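Local structure of PTS system, cellobiose-specific IIA component (Bacillus anthracis, 3K1S) at residues A[14-19]-A[54-59]; A[22-27]-A[87-92]; A[29-34]-A[98-102]. The protein probably relays phosphoryl groups from the phosphocarrier HPr to the cellobiose-specific IIB component during sugar uptake, working as a trimer of three-helix subunits. All coordinates share one frame; numbering follows the deposited sequence. Where two conformers were deposited one is given.

Contact 1: residues A[14-19]-A[54-59]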
loop_
_atom_site.group_PDB
_atom_site.type_symbol
_atom_site.label_atom_id
_atom_site.label_comp_id
_atom_site.label_asym_id
_atom_site.label_seq_id
_atom_site.Cartn_x
_atom_site.Cartn_y
_atom_site.Cartn_z
ATOM N N GLN A 14 -3.647 3.586 -18.624
ATOM C CA GLN A 14 -2.222 3.877 -18.760
ATOM C C GLN A 14 -1.519 3.807 -17.409
ATOM O O GLN A 14 -0.401 3.300 -17.310
ATOM C CB GLN A 14 -1.998 5.269 -19.376
ATOM C CG GLN A 14 -2.544 5.444 -20.799
ATOM C CD GLN A 14 -1.618 4.895 -21.872
ATOM O OE1 GLN A 14 -1.120 3.769 -21.771
ATOM N NE2 GLN A 14 -1.388 5.693 -22.917
ATOM N N LEU A 15 -2.173 4.334 -16.377
ATOM C CA LEU A 15 -1.634 4.279 -15.021
ATOM C C LEU A 15 -1.505 2.840 -14.530
ATOM O O LEU A 15 -0.536 2.494 -13.866
ATOM C CB LEU A 15 -2.507 5.079 -14.050
ATOM C CG LEU A 15 -2.404 6.603 -14.059
ATOM C CD1 LEU A 15 -3.480 7.186 -13.160
ATOM C CD2 LEU A 15 -1.030 7.088 -13.626
ATOM N N ILE A 16 -2.492 2.015 -14.857
ATOM C CA ILE A 16 -2.526 0.619 -14.420
ATOM C C ILE A 16 -1.449 -0.181 -15.154
ATOM O O ILE A 16 -0.720 -0.970 -14.541
ATOM C CB ILE A 16 -3.955 0.009 -14.573
ATOM C CG1 ILE A 16 -4.935 0.726 -13.624
ATOM C CG2 ILE A 16 -3.957 -1.507 -14.300
ATOM C CD1 ILE A 16 -6.419 0.411 -13.848
ATOM N N LEU A 17 -1.316 0.056 -16.457
ATOM C CA LEU A 17 -0.279 -0.601 -17.251
ATOM C C LEU A 17 1.122 -0.368 -16.668
ATOM O O LEU A 17 1.835 -1.325 -16.350
ATOM C CB LEU A 17 -0.336 -0.136 -18.712
ATOM C CG LEU A 17 0.668 -0.728 -19.709
ATOM C CD1 LEU A 17 0.465 -2.225 -19.868
ATOM C CD2 LEU A 17 0.541 -0.033 -21.055
ATOM N N ASN A 18 1.493 0.904 -16.533
ATOM C CA ASN A 18 2.829 1.309 -16.092
ATOM C C ASN A 18 3.101 0.982 -14.623
ATOM O O ASN A 18 4.140 0.406 -14.296
ATOM C CB ASN A 18 3.055 2.804 -16.376
ATOM C CG ASN A 18 3.118 3.108 -17.865
ATOM O OD1 ASN A 18 4.163 2.942 -18.503
ATOM N ND2 ASN A 18 1.996 3.559 -18.427
ATOM N N SER A 19 2.167 1.353 -13.748
ATOM C CA SER A 19 2.228 0.986 -12.328
ATOM C C SER A 19 2.304 -0.527 -12.124
ATOM O O SER A 19 3.064 -1.003 -11.282
ATOM C CB SER A 19 1.014 1.533 -11.571
ATOM O OG SER A 19 0.973 2.947 -11.628
ATOM N N GLU A 54 7.217 6.712 -15.753
ATOM C CA GLU A 54 6.235 6.760 -16.842
ATOM C C GLU A 54 4.811 6.939 -16.316
ATOM O O GLU A 54 4.017 7.694 -16.888
ATOM C CB GLU A 54 6.321 5.498 -17.697
ATOM C CG GLU A 54 7.635 5.330 -18.428
ATOM C CD GLU A 54 7.757 6.254 -19.623
ATOM O OE1 GLU A 54 6.729 6.512 -20.298
ATOM O OE2 GLU A 54 8.886 6.714 -19.892
ATOM N N ALA A 55 4.488 6.239 -15.232
ATOM C CA ALA A 55 3.189 6.392 -14.589
ATOM C C ALA A 55 3.052 7.808 -14.022
ATOM O O ALA A 55 1.982 8.419 -14.095
ATOM C CB ALA A 55 3.013 5.357 -13.492
ATOM N N HIS A 56 4.148 8.323 -13.468
ATOM C CA HIS A 56 4.151 9.636 -12.838
ATOM C C HIS A 56 3.783 10.731 -13.841
ATOM O O HIS A 56 3.065 11.671 -13.501
ATOM C CB HIS A 56 5.505 9.910 -12.173
ATOM C CG HIS A 56 5.525 11.134 -11.311
ATOM N ND1 HIS A 56 6.361 12.205 -11.556
ATOM C CD2 HIS A 56 4.810 11.459 -10.207
ATOM C CE1 HIS A 56 6.161 13.135 -10.640
ATOM N NE2 HIS A 56 5.227 12.707 -9.808
ATOM N N HIS A 57 4.255 10.596 -15.078
ATOM C CA HIS A 57 3.906 11.549 -16.129
ATOM C C HIS A 57 2.399 11.792 -16.243
ATOM O O HIS A 57 1.978 12.941 -16.405
ATOM C CB HIS A 57 4.491 11.131 -17.481
ATOM C CG HIS A 57 5.989 11.169 -17.528
ATOM N ND1 HIS A 57 6.721 12.269 -17.133
ATOM C CD2 HIS A 57 6.892 10.244 -17.936
ATOM C CE1 HIS A 57 8.009 12.018 -17.289
ATOM N NE2 HIS A 57 8.140 10.796 -17.774
ATOM N N PHE A 58 1.599 10.722 -16.169
ATOM C CA PHE A 58 0.132 10.832 -16.223
ATOM C C PHE A 58 -0.426 11.475 -14.954
ATOM O O PHE A 58 -1.392 12.240 -15.007
ATOM C CB PHE A 58 -0.528 9.459 -16.428
ATOM C CG PHE A 58 -0.112 8.765 -17.691
ATOM C CD1 PHE A 58 -0.707 9.088 -18.906
ATOM C CD2 PHE A 58 0.868 7.777 -17.663
ATOM C CE1 PHE A 58 -0.316 8.448 -20.088
ATOM C CE2 PHE A 58 1.266 7.137 -18.834
ATOM C CZ PHE A 58 0.672 7.475 -20.052
ATOM N N GLN A 59 0.182 11.147 -13.819
ATOM C CA GLN A 59 -0.204 11.713 -12.532
ATOM C C GLN A 59 -0.160 13.246 -12.536
ATOM O O GLN A 59 -1.145 13.909 -12.179
ATOM C CB GLN A 59 0.696 11.163 -11.418
ATOM C CG GLN A 59 0.168 11.410 -10.010
ATOM C CD GLN A 59 -1.227 10.849 -9.811
ATOM O OE1 GLN A 59 -1.749 10.143 -10.677
ATOM N NE2 GLN A 59 -1.841 11.161 -8.667
#
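The ring of F58 turns one face to CB of Q14, and this pairing organises the meeting of 14-19 with 54-59. Q14 CB stands 3.7 Å from the ring centroid and 18° off the ring normal, a CH-pi contact over one face that is displaced toward the CZ end. A bend at chi2 keeps the rest of Q14 close to the ring, its amide plane turned 41° from the aromatic plane. L15 runs past F58 in the opposite direction: its CD2 branch reaches F58 CB at 3.7 Å and also packs on the backbone O of A55. N18 crosses F58 at about a right angle. Its ND2 is held back by its own helix, donating to Q14 O at 2.7 Å; the backbone N of N18 uses that same oxygen from the opposite face of the carbonyl plane. With the amide fixed in this way, N18 OD1 faces E54 CB at 3.4 Å while N18 CB meets the methyl of A55. S19 OG likewise bonds to L15 O and brings its oxygen to 3.7 Å from A55 CB. L85 of helix 76-108 packs against both S19 and A55. With segment axes 8.7 Å apart and 156° between their directions, the pair is the antiparallel first hairpin of a three-helix, spectrin repeat-like bundle.

Contact 2: residues A[22-27]-A[87-92]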
loop_
_atom_site.group_PDB
_atom_site.type_symbol
_atom_site.label_atom_id
_atom_site.label_comp_id
_atom_site.label_asym_id
_atom_site.label_seq_id
_atom_site.Cartn_x
_atom_site.Cartn_y
_atom_site.Cartn_z
ATOM N N ALA A 22 5.653 -1.599 -13.012
ATOM C CA ALA A 22 6.526 -1.183 -11.911
ATOM C C ALA A 22 6.481 -2.204 -10.776
ATOM O O ALA A 22 7.523 -2.683 -10.331
ATOM C CB ALA A 22 6.151 0.203 -11.405
ATOM N N ARG A 23 5.279 -2.578 -10.338
ATOM C CA ARG A 23 5.132 -3.539 -9.289
ATOM C C ARG A 23 5.740 -4.884 -9.696
ATOM O O ARG A 23 6.447 -5.482 -8.938
ATOM C CB ARG A 23 3.658 -3.708 -8.944
ATOM C CG ARG A 23 3.406 -4.587 -7.786
ATOM C CD ARG A 23 2.010 -5.166 -7.776
ATOM N NE ARG A 23 2.012 -6.399 -7.010
ATOM C CZ ARG A 23 2.149 -7.612 -7.534
ATOM N NH1 ARG A 23 2.254 -7.764 -8.843
ATOM N NH2 ARG A 23 2.178 -8.675 -6.752
ATOM N N SER A 24 5.489 -5.303 -10.915
ATOM C CA SER A 24 6.068 -6.537 -11.446
ATOM C C SER A 24 7.600 -6.535 -11.431
ATOM O O SER A 24 8.222 -7.541 -11.069
ATOM C CB SER A 24 5.547 -6.807 -12.859
ATOM O OG SER A 24 4.154 -7.077 -12.826
ATOM N N PHE A 25 8.210 -5.415 -11.813
ATOM C CA PHE A 25 9.676 -5.317 -11.797
ATOM C C PHE A 25 10.203 -5.432 -10.378
ATOM O O PHE A 25 11.174 -6.147 -10.121
ATOM C CB PHE A 25 10.175 -4.020 -12.453
ATOM C CG PHE A 25 10.201 -4.058 -13.968
ATOM C CD1 PHE A 25 10.791 -5.120 -14.647
ATOM C CD2 PHE A 25 9.660 -3.006 -14.711
ATOM C CE1 PHE A 25 10.834 -5.150 -16.038
ATOM C CE2 PHE A 25 9.696 -3.020 -16.102
ATOM C CZ PHE A 25 10.286 -4.097 -16.771
ATOM N N ALA A 26 9.548 -4.741 -9.450
ATOM C CA ALA A 26 9.948 -4.779 -8.047
ATOM C C ALA A 26 9.876 -6.193 -7.469
ATOM O O ALA A 26 10.800 -6.628 -6.788
ATOM C CB ALA A 26 9.114 -3.799 -7.221
HETATM N N MSE A 27 8.792 -6.913 -7.745
HETATM C CA MSE A 27 8.652 -8.285 -7.243
HETATM C C MSE A 27 9.644 -9.240 -7.924
HETATM O O MSE A 27 10.199 -10.130 -7.277
HETATM C CB MSE A 27 7.210 -8.798 -7.387
HETATM C CG MSE A 27 6.182 -8.061 -6.527
HETATM SE SE MSE A 27 6.586 -7.941 -4.600
HETATM C CE MSE A 27 6.671 -9.850 -4.171
ATOM N N ASN A 87 0.431 1.994 -4.836
ATOM C CA ASN A 87 0.860 0.649 -4.445
ATOM C C ASN A 87 2.222 0.248 -5.019
ATOM O O ASN A 87 3.056 -0.324 -4.314
ATOM C CB ASN A 87 -0.183 -0.407 -4.834
ATOM C CG ASN A 87 0.132 -1.766 -4.240
ATOM O OD1 ASN A 87 0.284 -1.896 -3.028
ATOM N ND2 ASN A 87 0.253 -2.778 -5.091
ATOM N N ALA A 88 2.432 0.543 -6.300
ATOM C CA ALA A 88 3.706 0.272 -6.973
ATOM C C ALA A 88 4.859 0.986 -6.276
ATOM O O ALA A 88 5.927 0.413 -6.067
ATOM C CB ALA A 88 3.625 0.688 -8.441
ATOM N N ILE A 89 4.630 2.243 -5.910
ATOM C CA ILE A 89 5.617 3.037 -5.186
ATOM C C ILE A 89 5.947 2.376 -3.837
ATOM O O ILE A 89 7.113 2.271 -3.456
ATOM C CB ILE A 89 5.122 4.506 -5.009
ATOM C CG1 ILE A 89 5.095 5.226 -6.365
ATOM C CG2 ILE A 89 5.982 5.270 -4.021
ATOM C CD1 ILE A 89 4.260 6.521 -6.397
ATOM N N THR A 90 4.916 1.926 -3.125
ATOM C CA THR A 90 5.113 1.276 -1.830
ATOM C C THR A 90 5.859 -0.046 -1.976
ATOM O O THR A 90 6.785 -0.321 -1.215
ATOM C CB THR A 90 3.775 1.076 -1.082
ATOM O OG1 THR A 90 3.262 2.357 -0.703
ATOM C CG2 THR A 90 3.967 0.227 0.171
ATOM N N VAL A 91 5.460 -0.851 -2.958
ATOM C CA VAL A 91 6.091 -2.153 -3.197
ATOM C C VAL A 91 7.566 -2.009 -3.595
ATOM O O VAL A 91 8.417 -2.737 -3.096
ATOM C CB VAL A 91 5.302 -2.990 -4.238
ATOM C CG1 VAL A 91 6.018 -4.290 -4.555
ATOM C CG2 VAL A 91 3.894 -3.286 -3.716
ATOM N N LYS A 92 7.863 -1.069 -4.488
ATOM C CA LYS A 92 9.239 -0.797 -4.870
ATOM C C LYS A 92 10.074 -0.396 -3.652
ATOM O O LYS A 92 11.173 -0.918 -3.443
ATOM C CB LYS A 92 9.302 0.289 -5.947
ATOM C CG LYS A 92 10.716 0.640 -6.392
ATOM C CD LYS A 92 10.707 1.823 -7.346
ATOM C CE LYS A 92 12.096 2.400 -7.526
ATOM N NZ LYS A 92 12.581 3.089 -6.296
HETATM O O HOH W 1 1.515 -5.798 -4.567
#
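Apolar contacts carry most of the meeting between 22-27 and 87-92. A22 and A88 touch methyl to methyl, CB to CB at 3.9 Å, and A26 CB rests at 3.8 Å from the backbone CA of K92. V91 provides the larger surface: its CG1 branch, anti to the backbone N (chi1 176°), reaches the selenium of M27, SE to CG1 being 3.7 Å, and also meets A26 CB and R23 CG. M27 is a selenomethionine, bent at chi2 and chi3, and it crosses V91 at about a right angle. At each of the two nearest backbone approaches, R23 with A88 and A26 with K92, one partner is an alanine, which suits segment axes 8.6 Å apart and within 14° of parallel. These are the first and third helices of an up-down-up bundle, and A51 and I52 of helix 38-67 cover A22 from within the same subunit. Polar contact is made through water. In the conformer described, one of two deposited for R23, a water at the guanidinium edge accepts from R23 NE at 2.6 Å and, weakly, from N87 ND2 at 3.3 Å. The extended R23 chain carries its guanidinium group out beside N87, the two planes being 11° apart. Direct polar bonds run to the third subunit: R23 NH2 forms a salt bridge with its E93, and N87 OD1 is hydrogen-bonded to T90 OG1 of that third subunit.

Contact 3: residues A[29-34]-A[98-102]. With NA (sodium ion), chain J.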
loop_
_atom_site.group_PDB
_atom_site.type_symbol
_atom_site.label_atom_id
_atom_site.label_comp_id
_atom_site.label_asym_id
_atom_site.label_seq_id
_atom_site.Cartn_x
_atom_site.Cartn_y
_atom_site.Cartn_z
ATOM N N ALA A 29 12.548 -8.385 -8.963
ATOM C CA ALA A 29 13.794 -8.038 -8.277
ATOM C C ALA A 29 13.881 -8.689 -6.897
ATOM O O ALA A 29 14.934 -9.212 -6.511
ATOM C CB ALA A 29 13.937 -6.526 -8.159
ATOM N N LEU A 30 12.774 -8.651 -6.160
ATOM C CA LEU A 30 12.704 -9.285 -4.852
ATOM C C LEU A 30 13.031 -10.768 -5.009
ATOM O O LEU A 30 13.904 -11.295 -4.307
ATOM C CB LEU A 30 11.324 -9.076 -4.214
ATOM C CG LEU A 30 11.143 -9.385 -2.722
ATOM C CD1 LEU A 30 9.886 -8.725 -2.185
ATOM C CD2 LEU A 30 11.108 -10.890 -2.452
ATOM N N GLN A 31 12.359 -11.423 -5.956
ATOM C CA GLN A 31 12.594 -12.840 -6.236
ATOM C C GLN A 31 14.042 -13.156 -6.645
ATOM O O GLN A 31 14.592 -14.170 -6.217
ATOM C CB GLN A 31 11.607 -13.365 -7.286
ATOM C CG GLN A 31 11.866 -14.812 -7.720
ATOM C CD GLN A 31 11.467 -15.836 -6.659
ATOM O OE1 GLN A 31 10.280 -16.090 -6.439
ATOM N NE2 GLN A 31 12.460 -16.436 -6.007
ATOM N N PHE A 32 14.641 -12.307 -7.483
ATOM C CA PHE A 32 16.060 -12.447 -7.851
ATOM C C PHE A 32 16.965 -12.417 -6.617
ATOM O O PHE A 32 17.790 -13.308 -6.424
ATOM C CB PHE A 32 16.507 -11.343 -8.825
ATOM C CG PHE A 32 16.046 -11.541 -10.246
ATOM C CD1 PHE A 32 16.161 -12.778 -10.874
ATOM C CD2 PHE A 32 15.520 -10.474 -10.967
ATOM C CE1 PHE A 32 15.744 -12.953 -12.190
ATOM C CE2 PHE A 32 15.104 -10.637 -12.281
ATOM C CZ PHE A 32 15.214 -11.879 -12.895
ATOM N N ALA A 33 16.801 -11.386 -5.791
ATOM C CA ALA A 33 17.608 -11.214 -4.586
ATOM C C ALA A 33 17.502 -12.435 -3.674
ATOM O O ALA A 33 18.498 -12.880 -3.090
ATOM C CB ALA A 33 17.191 -9.948 -3.846
ATOM N N LYS A 34 16.288 -12.969 -3.566
ATOM C CA LYS A 34 16.012 -14.155 -2.764
ATOM C C LYS A 34 16.838 -15.356 -3.231
ATOM O O LYS A 34 17.151 -16.245 -2.439
ATOM C CB LYS A 34 14.522 -14.488 -2.825
ATOM C CG LYS A 34 14.054 -15.414 -1.713
ATOM C CD LYS A 34 12.674 -16.001 -1.997
ATOM C CE LYS A 34 11.560 -15.031 -1.659
ATOM N NZ LYS A 34 10.262 -15.743 -1.536
ATOM N N PHE A 98 13.720 -5.483 1.294
ATOM C CA PHE A 98 13.911 -6.934 1.257
ATOM C C PHE A 98 15.247 -7.297 0.620
ATOM O O PHE A 98 15.965 -8.173 1.113
ATOM C CB PHE A 98 12.775 -7.630 0.511
ATOM C CG PHE A 98 11.534 -7.789 1.327
ATOM C CD1 PHE A 98 11.471 -8.739 2.340
ATOM C CD2 PHE A 98 10.423 -6.989 1.088
ATOM C CE1 PHE A 98 10.322 -8.884 3.105
ATOM C CE2 PHE A 98 9.270 -7.132 1.849
ATOM C CZ PHE A 98 9.218 -8.080 2.855
ATOM N N ILE A 99 15.569 -6.616 -0.478
ATOM C CA ILE A 99 16.800 -6.869 -1.215
ATOM C C ILE A 99 18.029 -6.599 -0.342
ATOM O O ILE A 99 18.969 -7.400 -0.324
ATOM C CB ILE A 99 16.845 -6.052 -2.527
ATOM C CG1 ILE A 99 15.668 -6.455 -3.430
ATOM C CG2 ILE A 99 18.180 -6.249 -3.246
ATOM C CD1 ILE A 99 15.324 -5.444 -4.500
ATOM N N ASP A 100 18.008 -5.485 0.391
ATOM C CA ASP A 100 19.122 -5.139 1.277
ATOM C C ASP A 100 19.269 -6.166 2.384
ATOM O O ASP A 100 20.384 -6.535 2.754
ATOM C CB ASP A 100 18.962 -3.733 1.861
ATOM C CG ASP A 100 19.883 -2.717 1.202
ATOM O OD1 ASP A 100 20.505 -3.041 0.164
ATOM O OD2 ASP A 100 19.997 -1.590 1.729
ATOM N N LEU A 101 18.135 -6.641 2.888
ATOM C CA LEU A 101 18.118 -7.654 3.929
ATOM C C LEU A 101 18.688 -8.979 3.422
ATOM O O LEU A 101 19.397 -9.671 4.152
ATOM C CB LEU A 101 16.699 -7.825 4.493
ATOM C CG LEU A 101 16.454 -8.823 5.630
ATOM C CD1 LEU A 101 17.431 -8.632 6.783
ATOM C CD2 LEU A 101 15.020 -8.697 6.123
ATOM N N TYR A 102 18.391 -9.330 2.176
ATOM C CA TYR A 102 18.983 -10.534 1.578
ATOM C C TYR A 102 20.486 -10.409 1.346
ATOM O O TYR A 102 21.215 -11.398 1.471
ATOM C CB TYR A 102 18.260 -10.949 0.291
ATOM C CG TYR A 102 17.010 -11.757 0.556
ATOM C CD1 TYR A 102 17.095 -13.062 1.034
ATOM C CD2 TYR A 102 15.742 -11.215 0.337
ATOM C CE1 TYR A 102 15.954 -13.812 1.287
ATOM C CE2 TYR A 102 14.589 -11.960 0.590
ATOM C CZ TYR A 102 14.707 -13.257 1.067
ATOM O OH TYR A 102 13.586 -14.013 1.321
HETATM NA NA NA J . 11.577 -13.287 1.743
#
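Y102 lies alongside K34, both side chains pointing the same way, and its hydroxyl oxygen binds a sodium ion, OH to the ion being 2.2 Å. The ion lies in the plane of the ring, at its edge. Over one face of that ring sits K34 CA, 3.9 Å from the centroid and 5° off the normal, a nearly centred CH-pi contact. K34 CG then passes 3.4 Å from Y102 OH, since chi1 of -162° sends the lysine chain along the phenol. Behind this pair comes an apolar layer. A33 CB packs at 3.8 Å against I99 CG1, with I99 CG2 nearly as close, and A29 CB meets I99 CD1. One turn away L30 CD1 approaches the F98 ring obliquely, 3.7 Å from F98 CD2. The backbones that present these groups run almost parallel, 7° apart, with A29 and I99 backed by M45 of helix 38-67. Further out lies the trimer interface: F98 meets the F98 rings of both neighbouring subunits, E97 O of the third subunit is the other protein ligand of the sodium, and K34 NZ forms salt bridges with E97 and D100 of that subunit. A cation bound by a phenol oxygen and a main-chain carbonyl oxygen, beside a lysine paired with acids of another chain, suggests that charge and metal binding probably help tie this end of the helix pair to the third subunit.

All three contacts share helix 10-34, taken in order from its start to its end; their second segments follow in the same order, 54-59, 87-92 and 98-102, so the contacts cross along the chain. Contact 1 pairs it with the antiparallel helix 38-67; contacts 2 and 3 pair it with the parallel helix 76-108. Centres lie about 12 Å apart for contacts 1 and 2, about 13 Å for 2 and 3, and about 25 Å for 1 and 3, which do not touch. S19 O meets A88 CB, joining contacts 1 and 2. Helix 10-34 packs on both other helices along its length, as expected of a three-helix bundle, and contacts 2 and 3 also adjoin the third subunit, linking fold to trimer assembly.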